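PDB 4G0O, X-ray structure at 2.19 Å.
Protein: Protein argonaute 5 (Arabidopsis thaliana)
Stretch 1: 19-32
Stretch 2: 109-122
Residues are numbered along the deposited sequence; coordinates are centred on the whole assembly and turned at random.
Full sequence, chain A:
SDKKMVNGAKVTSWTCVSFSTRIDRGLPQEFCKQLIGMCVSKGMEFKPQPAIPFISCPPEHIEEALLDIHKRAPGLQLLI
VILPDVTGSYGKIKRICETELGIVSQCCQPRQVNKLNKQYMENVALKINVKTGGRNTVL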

ATOM      1  N   PHE A  19       4.181   8.685   5.605  1.00 22.94           N
ATOM      2  CA  PHE A  19       5.209   9.685   5.822  1.00 26.67           C
ATOM      3  C   PHE A  19       4.691  11.080   5.470  1.00 28.38           C
ATOM      4  O   PHE A  19       5.462  12.023   5.316  1.00 31.21           O
ATOM      5  N   SER A  20       3.383  11.210   5.324  1.00 28.53           N
ATOM      6  CA  SER A  20       2.802  12.507   4.996  1.00 28.61           C
ATOM      7  C   SER A  20       2.402  13.247   6.254  1.00 27.30           C
ATOM      8  O   SER A  20       1.830  12.670   7.175  1.00 28.29           O
ATOM      9  N   THR A  21       2.696  14.537   6.277  1.00 27.88           N
ATOM     10  CA  THR A  21       2.361  15.376   7.412  1.00 36.22           C
ATOM     11  C   THR A  21       1.049  16.129   7.164  1.00 39.59           C
ATOM     12  O   THR A  21       0.308  16.502   8.096  1.00 38.75           O
ATOM     13  N   ARG A  22       0.758  16.328   5.890  1.00 34.05           N
ATOM     14  CA  ARG A  22      -0.291  17.240   5.489  1.00 36.69           C
ATOM     15  C   ARG A  22      -1.690  16.680   5.712  1.00 34.57           C
ATOM     16  O   ARG A  22      -2.614  17.414   6.058  1.00 41.70           O
ATOM     17  N   ILE A  23      -1.847  15.378   5.519  1.00 31.69           N
ATOM     18  CA  ILE A  23      -3.182  14.794   5.427  1.00 31.18           C
ATOM     19  C   ILE A  23      -3.889  14.639   6.746  1.00 30.92           C
ATOM     20  O   ILE A  23      -3.261  14.535   7.799  1.00 31.64           O
ATOM     21  N   ASP A  24      -5.217  14.635   6.681  1.00 37.40           N
ATOM     22  CA  ASP A  24      -6.008  14.384   7.864  1.00 35.40           C
ATOM     23  C   ASP A  24      -5.604  13.033   8.436  1.00 35.97           C
ATOM     24  O   ASP A  24      -5.293  12.101   7.687  1.00 36.02           O
ATOM     25  N   ARG A  25      -5.601  12.930   9.761  1.00 36.63           N
ATOM     26  CA  ARG A  25      -5.172  11.706  10.425  1.00 37.02           C
ATOM     27  C   ARG A  25      -6.098  10.518  10.171  1.00 40.30           C
ATOM     28  O   ARG A  25      -5.758   9.386  10.526  1.00 41.82           O
ATOM     29  N   GLY A  26      -7.263  10.760   9.567  1.00 34.84           N
ATOM     30  CA  GLY A  26      -8.209   9.685   9.314  1.00 34.42           C
ATOM     31  C   GLY A  26      -8.158   9.159   7.889  1.00 34.43           C
ATOM     32  O   GLY A  26      -8.789   8.161   7.554  1.00 37.82           O
ATOM     33  N   LEU A  27      -7.402   9.846   7.047  1.00 33.20           N
ATOM     34  CA  LEU A  27      -7.267   9.482   5.650  1.00 27.22           C
ATOM     35  C   LEU A  27      -6.601   8.118   5.393  1.00 33.08           C
ATOM     36  O   LEU A  27      -7.104   7.341   4.558  1.00 30.14           O
ATOM     37  N   PRO A  28      -5.470   7.817   6.080  1.00 29.10           N
ATOM     38  CA  PRO A  28      -4.872   6.489   5.880  1.00 28.34           C
ATOM     39  C   PRO A  28      -5.858   5.338   6.093  1.00 32.16           C
ATOM     40  O   PRO A  28      -5.939   4.447   5.239  1.00 28.02           O
ATOM     41  N   GLN A  29      -6.592   5.365   7.206  1.00 31.94           N
ATOM     42  CA  GLN A  29      -7.637   4.377   7.476  1.00 33.92           C
ATOM     43  C   GLN A  29      -8.717   4.368   6.412  1.00 34.62           C
ATOM     44  O   GLN A  29      -9.102   3.315   5.918  1.00 32.10           O
ATOM     45  N   GLU A  30      -9.234   5.549   6.100  1.00 31.02           N
ATOM     46  CA  GLU A  30     -10.327   5.661   5.144  1.00 35.60           C
ATOM     47  C   GLU A  30      -9.875   5.204   3.752  1.00 37.37           C
ATOM     48  O   GLU A  30     -10.559   4.403   3.101  1.00 33.19           O
ATOM     49  N   PHE A  31      -8.712   5.697   3.319  1.00 32.38           N
ATOM     50  CA  PHE A  31      -8.146   5.329   2.019  1.00 30.97           C
ATOM     51  C   PHE A  31      -7.870   3.834   1.883  1.00 31.81           C
ATOM     52  O   PHE A  31      -8.160   3.237   0.857  1.00 32.77           O
ATOM     53  N   CYS A  32      -7.300   3.229   2.914  1.00 28.50           N
ATOM     54  CA  CYS A  32      -7.044   1.799   2.866  1.00 29.69           C
ATOM     55  C   CYS A  32      -8.353   1.022   2.922  1.00 34.06           C
ATOM     56  O   CYS A  32      -8.455  -0.064   2.357  1.00 31.55           O
ATOM     57  N   GLN A 109       0.998   8.587  -3.652  1.00 25.96           N
ATOM     58  CA  GLN A 109       1.168  10.008  -3.368  1.00 26.55           C
ATOM     59  C   GLN A 109       0.037  10.589  -2.508  1.00 29.74           C
ATOM     60  O   GLN A 109      -1.147  10.454  -2.836  1.00 27.38           O
ATOM     61  N   PRO A 110       0.408  11.257  -1.408  1.00 26.74           N
ATOM     62  CA  PRO A 110      -0.557  11.821  -0.457  1.00 26.60           C
ATOM     63  C   PRO A 110      -1.602  12.758  -1.094  1.00 31.80           C
ATOM     64  O   PRO A 110      -2.753  12.774  -0.652  1.00 33.07           O
ATOM     65  N   ARG A 111      -1.220  13.506  -2.122  1.00 27.50           N
ATOM     66  CA  ARG A 111      -2.164  14.383  -2.800  1.00 30.63           C
ATOM     67  C   ARG A 111      -3.219  13.585  -3.580  1.00 37.15           C
ATOM     68  O   ARG A 111      -4.380  14.004  -3.713  1.00 37.75           O
ATOM     69  N   GLN A 112      -2.814  12.430  -4.095  1.00 31.70           N
ATOM     70  CA  GLN A 112      -3.737  11.567  -4.820  1.00 31.53           C
ATOM     71  C   GLN A 112      -4.602  10.776  -3.854  1.00 31.60           C
ATOM     72  O   GLN A 112      -5.801  10.598  -4.090  1.00 30.09           O
ATOM     73  N   VAL A 113      -3.989  10.291  -2.776  1.00 31.71           N
ATOM     74  CA  VAL A 113      -4.716   9.578  -1.726  1.00 29.36           C
ATOM     75  C   VAL A 113      -5.841  10.466  -1.207  1.00 30.00           C
ATOM     76  O   VAL A 113      -6.958  10.004  -0.950  1.00 30.07           O
ATOM     77  N   ASN A 114      -5.535  11.750  -1.079  1.00 32.08           N
ATOM     78  CA  ASN A 114      -6.506  12.738  -0.635  1.00 35.96           C
ATOM     79  C   ASN A 114      -7.744  12.843  -1.545  1.00 30.73           C
ATOM     80  O   ASN A 114      -8.829  13.160  -1.078  1.00 30.57           O
ATOM     81  N   LYS A 115      -7.578  12.586  -2.837  1.00 33.08           N
ATOM     82  CA  LYS A 115      -8.690  12.691  -3.781  1.00 29.44           C
ATOM     83  C   LYS A 115      -9.676  11.527  -3.641  1.00 31.64           C
ATOM     84  O   LYS A 115     -10.854  11.664  -3.979  1.00 33.37           O
ATOM     85  N   LEU A 116      -9.191  10.385  -3.155  1.00 31.07           N
ATOM     86  CA  LEU A 116      -9.994   9.160  -3.088  1.00 33.15           C
ATOM     87  C   LEU A 116     -10.748   8.917  -4.408  1.00 30.20           C
ATOM     88  O   LEU A 116     -11.937   8.565  -4.415  1.00 26.50           O
ATOM     89  N   ASN A 117     -10.054   9.142  -5.520  1.00 29.81           N
ATOM     90  CA  ASN A 117     -10.630   8.889  -6.826  1.00 30.37           C
ATOM     91  C   ASN A 117     -10.758   7.384  -7.037  1.00 33.32           C
ATOM     92  O   ASN A 117      -9.807   6.631  -6.823  1.00 30.52           O
ATOM     93  N   LYS A 118     -11.940   6.935  -7.428  1.00 29.44           N
ATOM     94  CA  LYS A 118     -12.165   5.502  -7.515  1.00 32.80           C
ATOM     95  C   LYS A 118     -11.472   4.838  -8.712  1.00 34.35           C
ATOM     96  O   LYS A 118     -11.222   3.622  -8.692  1.00 34.54           O
ATOM     97  N   GLN A 119     -11.149   5.628  -9.734  1.00 30.78           N
ATOM     98  CA  GLN A 119     -10.380   5.121 -10.866  1.00 35.56           C
ATOM     99  C   GLN A 119      -8.890   5.017 -10.521  1.00 36.71           C
ATOM    100  O   GLN A 119      -8.160   4.188 -11.077  1.00 32.77           O
ATOM    101  N   TYR A 120      -8.439   5.865  -9.603  1.00 34.57           N
ATOM    102  CA  TYR A 120      -7.065   5.784  -9.119  1.00 30.86           C
ATOM    103  C   TYR A 120      -6.900   4.495  -8.322  1.00 30.12           C
ATOM    104  O   TYR A 120      -5.932   3.748  -8.503  1.00 27.83           O
ATOM    105  N   MET A 121      -7.871   4.226  -7.460  1.00 29.37           N
ATOM    106  CA  MET A 121      -7.862   3.019  -6.651  1.00 28.38           C
ATOM    107  C   MET A 121      -8.092   1.747  -7.475  1.00 32.66           C
ATOM    108  O   MET A 121      -7.624   0.663  -7.105  1.00 25.91           O
ATOM    109  N   GLU A 122      -8.812   1.873  -8.585  1.00 28.92           N
ATOM    110  CA  GLU A 122      -8.904   0.760  -9.524  1.00 33.36           C
ATOM    111  C   GLU A 122      -7.504   0.416 -10.040  1.00 28.72           C
ATOM    112  O   GLU A 122      -7.069  -0.729  -9.956  1.00 24.50           O
TER

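The contact is built around F31, the residue with the most surface covered by the opposing stretch. Its CA-to-CB bond points toward stretch 2, and with chi1 t (169°) and chi2 at -102° the ring settles among four side chains. V113, also t and pointing toward its partner, lays CG2 over one ring face, 3.8 Å from the F31 ring centroid and only 7° off the normal, a CH-pi contact. L116 CD2 meets F31 CD2 at 3.7 Å near the ring plane, so aliphatic carbon covers one face and meets part of the edge. M121 (chi1 m, chi2 t) approaches obliquely, its CE 3.4 Å from F31 CD2 and 3.1 Å from the backbone F31 O. Y120, chi1 t, brings CE2 to 4.1 Å from F31 CE2.

One helical turn earlier, L27 repeats the inward direction. As a t,p rotamer it sets CD2 3.4 Å from V113 CG1, while CD1 lies 4.3 Å from L116 CG. The spacing is the rule here: L27 and F31 share V113 and L116, and the helix carrying L27 and F31 crosses the helix carrying V113 at 64°. L116 adopts positive phi just after its helix; its CB points sideways, but its m,t side chain reaches inward, and CD1 also touches E30 CG at 3.8 Å.

Toward the start of stretch 1 the packing thins. I23, p,t, places CG2 4.2 Å from P110 CB, and S20, t, brings OG within 3.6 Å of that same P110 CB; this hydroxyl is hydrogen-bonded elsewhere in the structure.

No direct hydrogen bond crosses the interface. At the polar edge a water bridges instead, accepting from D24 N (3.1 Å to the water O) and donating to N114 OD1 (2.7 Å from the same O). D24 OD1 itself caps G26 N at 2.6 Å, holding the turn that leads to L27.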

ATOM      1  CB  PHE A  19       6.457   9.355   5.008  1.00 24.08           C
ATOM      2  CG  PHE A  19       7.009   7.977   5.280  1.00 24.24           C
ATOM      3  CD1 PHE A  19       6.890   6.962   4.336  1.00 23.40           C
ATOM      4  CD2 PHE A  19       7.619   7.689   6.489  1.00 23.87           C
ATOM      5  CE1 PHE A  19       7.397   5.701   4.588  1.00 24.21           C
ATOM      6  CE2 PHE A  19       8.115   6.426   6.753  1.00 24.35           C
ATOM      7  CZ  PHE A  19       8.008   5.428   5.797  1.00 23.22           C
ATOM      8  CB  SER A  20       1.577  12.362   4.109  1.00 29.20           C
ATOM      9  OG  SER A  20       0.913  13.614   3.996  1.00 24.72           O
ATOM     10  CB  THR A  21       3.484  16.382   7.641  1.00 35.76           C
ATOM     11  OG1 THR A  21       4.688  15.678   7.989  1.00 43.72           O
ATOM     12  CG2 THR A  21       3.116  17.340   8.741  1.00 44.21           C
ATOM     13  CB  ARG A  22      -0.114  17.594   4.021  1.00 34.67           C
ATOM     14  CG  ARG A  22      -0.209  19.064   3.766  1.00 46.12           C
ATOM     15  CD  ARG A  22       1.116  19.757   4.035  1.00 46.61           C
ATOM     16  NE  ARG A  22       1.887  19.891   2.801  1.00 55.70           N
ATOM     17  CZ  ARG A  22       1.604  20.764   1.834  1.00 59.64           C
ATOM     18  NH1 ARG A  22       0.565  21.589   1.955  1.00 58.40           N
ATOM     19  NH2 ARG A  22       2.361  20.812   0.745  1.00 59.53           N
ATOM     20  CB  ILE A  23      -3.170  13.439   4.696  1.00 27.57           C
ATOM     21  CG1 ILE A  23      -2.263  12.446   5.427  1.00 26.13           C
ATOM     22  CG2 ILE A  23      -2.702  13.635   3.273  1.00 27.13           C
ATOM     23  CD1 ILE A  23      -2.042  11.147   4.651  1.00 26.37           C
ATOM     24  CB  ASP A  24      -7.496  14.381   7.544  1.00 38.59           C
ATOM     25  CG  ASP A  24      -8.338  14.121   8.775  1.00 50.70           C
ATOM     26  OD1 ASP A  24      -8.612  12.936   9.074  1.00 51.12           O
ATOM     27  OD2 ASP A  24      -8.696  15.101   9.467  1.00 56.27           O
ATOM     28  CB  ARG A  25      -5.021  11.933  11.936  1.00 45.94           C
ATOM     29  CG  ARG A  25      -3.650  12.471  12.376  1.00 59.45           C
ATOM     30  CD  ARG A  25      -2.528  11.410  12.270  1.00 49.24           C
ATOM     31  NE  ARG A  25      -1.280  11.972  11.744  1.00 50.99           N
ATOM     32  CZ  ARG A  25      -0.264  12.414  12.490  1.00 51.51           C
ATOM     33  NH1 ARG A  25      -0.334  12.366  13.819  1.00 46.96           N
ATOM     34  NH2 ARG A  25       0.825  12.910  11.901  1.00 47.31           N
ATOM     35  CB  LEU A  27      -6.561  10.597   4.882  1.00 25.76           C
ATOM     36  CG  LEU A  27      -6.422  10.388   3.375  1.00 33.22           C
ATOM     37  CD1 LEU A  27      -7.789  10.345   2.669  1.00 30.00           C
ATOM     38  CD2 LEU A  27      -5.547  11.475   2.802  1.00 28.38           C
ATOM     39  CB  PRO A  28      -3.757   6.452   6.934  1.00 32.67           C
ATOM     40  CG  PRO A  28      -3.305   7.873   7.019  1.00 28.61           C
ATOM     41  CD  PRO A  28      -4.573   8.699   6.860  1.00 30.58           C
ATOM     42  CB  GLN A  29      -8.324   4.663   8.809  1.00 40.18           C
ATOM     43  CG  GLN A  29      -7.756   3.906   9.974  1.00 46.04           C
ATOM     44  CD  GLN A  29      -7.940   2.420   9.814  1.00 47.76           C
ATOM     45  OE1 GLN A  29      -8.777   1.971   9.023  1.00 50.21           O
ATOM     46  NE2 GLN A  29      -7.152   1.640  10.556  1.00 47.02           N
ATOM     47  CB  GLU A  30     -10.856   7.098   5.120  1.00 35.53           C
ATOM     48  CG  GLU A  30     -11.580   7.492   3.834  1.00 37.42           C
ATOM     49  CD  GLU A  30     -13.014   6.979   3.760  1.00 43.21           C
ATOM     50  OE1 GLU A  30     -13.454   6.222   4.659  1.00 43.09           O
ATOM     51  OE2 GLU A  30     -13.707   7.335   2.786  1.00 46.20           O
ATOM     52  CB  PHE A  31      -6.853   6.099   1.736  1.00 31.52           C
ATOM     53  CG  PHE A  31      -6.095   5.573   0.558  1.00 28.65           C
ATOM     54  CD1 PHE A  31      -4.976   4.773   0.734  1.00 26.44           C
ATOM     55  CD2 PHE A  31      -6.519   5.853  -0.726  1.00 28.93           C
ATOM     56  CE1 PHE A  31      -4.282   4.271  -0.346  1.00 29.66           C
ATOM     57  CE2 PHE A  31      -5.833   5.355  -1.818  1.00 30.59           C
ATOM     58  CZ  PHE A  31      -4.708   4.565  -1.630  1.00 33.24           C
ATOM     59  CB  CYS A  32      -6.110   1.359   3.994  1.00 26.89           C
ATOM     60  SG  CYS A  32      -4.389   1.871   3.779  1.00 24.32           S
ATOM     61  CB  GLN A 109       1.280  10.798  -4.664  1.00 27.07           C
ATOM     62  CG  GLN A 109       2.562  10.564  -5.412  1.00 25.62           C
ATOM     63  CD  GLN A 109       2.517  11.178  -6.775  1.00 32.26           C
ATOM     64  OE1 GLN A 109       1.574  10.949  -7.536  1.00 35.28           O
ATOM     65  NE2 GLN A 109       3.521  11.988  -7.098  1.00 30.13           N
ATOM     66  CB  PRO A 110       0.332  12.565   0.566  1.00 27.14           C
ATOM     67  CG  PRO A 110       1.670  12.717  -0.101  1.00 25.57           C
ATOM     68  CD  PRO A 110       1.806  11.564  -1.044  1.00 25.24           C
ATOM     69  CB  ARG A 111      -1.389  15.296  -3.733  1.00 38.87           C
ATOM     70  CG  ARG A 111      -2.212  16.089  -4.717  1.00 39.65           C
ATOM     71  CD  ARG A 111      -1.318  16.577  -5.854  1.00 46.51           C
ATOM     72  NE  ARG A 111       0.101  16.365  -5.567  1.00 49.44           N
ATOM     73  CZ  ARG A 111       0.832  15.365  -6.061  1.00 47.19           C
ATOM     74  NH1 ARG A 111       2.116  15.262  -5.736  1.00 43.77           N
ATOM     75  NH2 ARG A 111       0.283  14.466  -6.877  1.00 48.98           N
ATOM     76  CB  GLN A 112      -2.983  10.608  -5.740  1.00 32.01           C
ATOM     77  CG  GLN A 112      -2.158  11.293  -6.817  1.00 31.00           C
ATOM     78  CD  GLN A 112      -3.013  12.108  -7.772  1.00 40.67           C
ATOM     79  OE1 GLN A 112      -4.204  11.823  -7.968  1.00 31.23           O
ATOM     80  NE2 GLN A 112      -2.407  13.134  -8.377  1.00 39.25           N
ATOM     81  CB  VAL A 113      -3.777   9.169  -0.562  1.00 27.86           C
ATOM     82  CG1 VAL A 113      -4.561   8.919   0.720  1.00 25.94           C
ATOM     83  CG2 VAL A 113      -2.958   7.947  -0.944  1.00 23.70           C
ATOM     84  CB  ASN A 114      -5.840  14.108  -0.501  1.00 34.13           C
ATOM     85  CG  ASN A 114      -6.637  15.048   0.377  1.00 37.13           C
ATOM     86  OD1 ASN A 114      -7.107  14.659   1.449  1.00 35.57           O
ATOM     87  ND2 ASN A 114      -6.823  16.285  -0.084  1.00 34.72           N
ATOM     88  CB  LYS A 115      -8.195  12.739  -5.225  1.00 29.99           C
ATOM     89  CG  LYS A 115      -7.345  13.945  -5.645  1.00 31.59           C
ATOM     90  CD  LYS A 115      -6.585  13.542  -6.932  1.00 33.51           C
ATOM     91  CE  LYS A 115      -5.777  14.662  -7.592  1.00 32.74           C
ATOM     92  NZ  LYS A 115      -5.137  15.572  -6.608  1.00 42.07           N
ATOM     93  CB  LEU A 116     -10.960   9.194  -1.901  1.00 28.20           C
ATOM     94  CG  LEU A 116     -10.357   9.072  -0.498  1.00 29.40           C
ATOM     95  CD1 LEU A 116     -11.399   9.375   0.565  1.00 26.18           C
ATOM     96  CD2 LEU A 116      -9.761   7.676  -0.271  1.00 27.35           C
ATOM     97  CB  ASN A 117      -9.803   9.539  -7.941  1.00 32.81           C
ATOM     98  CG  ASN A 117     -10.626   9.766  -9.209  1.00 33.90           C
ATOM     99  OD1 ASN A 117     -11.546   9.007  -9.500  1.00 38.44           O
ATOM    100  ND2 ASN A 117     -10.317  10.825  -9.944  1.00 31.62           N
ATOM    101  CB  LYS A 118     -13.659   5.181  -7.466  1.00 34.75           C
ATOM    102  CG  LYS A 118     -14.045   4.464  -6.192  1.00 33.11           C
ATOM    103  CD  LYS A 118     -15.439   4.846  -5.723  1.00 39.31           C
ATOM    104  CE  LYS A 118     -16.508   4.250  -6.591  1.00 32.51           C
ATOM    105  NZ  LYS A 118     -17.851   4.594  -6.008  1.00 45.86           N
ATOM    106  CB  GLN A 119     -10.574   5.996 -12.105  1.00 36.45           C
ATOM    107  CG  GLN A 119      -9.748   5.565 -13.319  1.00 45.76           C
ATOM    108  CD  GLN A 119     -10.142   4.183 -13.872  1.00 53.19           C
ATOM    109  OE1 GLN A 119      -9.870   3.142 -13.256  1.00 48.04           O
ATOM    110  NE2 GLN A 119     -10.770   4.175 -15.044  1.00 48.16           N
ATOM    111  CB  TYR A 120      -6.730   7.005  -8.260  1.00 31.90           C
ATOM    112  CG  TYR A 120      -5.441   6.907  -7.469  1.00 31.27           C
ATOM    113  CD1 TYR A 120      -4.210   7.039  -8.090  1.00 31.98           C
ATOM    114  CD2 TYR A 120      -5.460   6.728  -6.089  1.00 33.74           C
ATOM    115  CE1 TYR A 120      -3.016   6.978  -7.355  1.00 35.87           C
ATOM    116  CE2 TYR A 120      -4.280   6.660  -5.346  1.00 32.44           C
ATOM    117  CZ  TYR A 120      -3.057   6.787  -5.988  1.00 34.56           C
ATOM    118  OH  TYR A 120      -1.877   6.722  -5.262  1.00 33.28           O
ATOM    119  CB  MET A 121      -8.872   3.149  -5.519  1.00 28.12           C
ATOM    120  CG  MET A 121      -8.515   4.306  -4.560  1.00 31.94           C
ATOM    121  SD  MET A 121      -9.859   4.653  -3.427  1.00 39.29           S
ATOM    122  CE  MET A 121      -9.172   4.083  -1.919  1.00 35.98           C
ATOM    123  CB  GLU A 122      -9.852   1.094 -10.682  1.00 31.02           C
ATOM    124  CG  GLU A 122     -10.018  -0.045 -11.675  1.00 40.66           C
ATOM    125  CD  GLU A 122     -11.243   0.107 -12.577  1.00 44.20           C
ATOM    126  OE1 GLU A 122     -12.151   0.915 -12.253  1.00 43.20           O
ATOM    127  OE2 GLU A 122     -11.285  -0.594 -13.611  1.00 44.78           O
TER
HETATM  128  O   HOH W   1      -6.307  15.392   3.922  1.00 32.12           O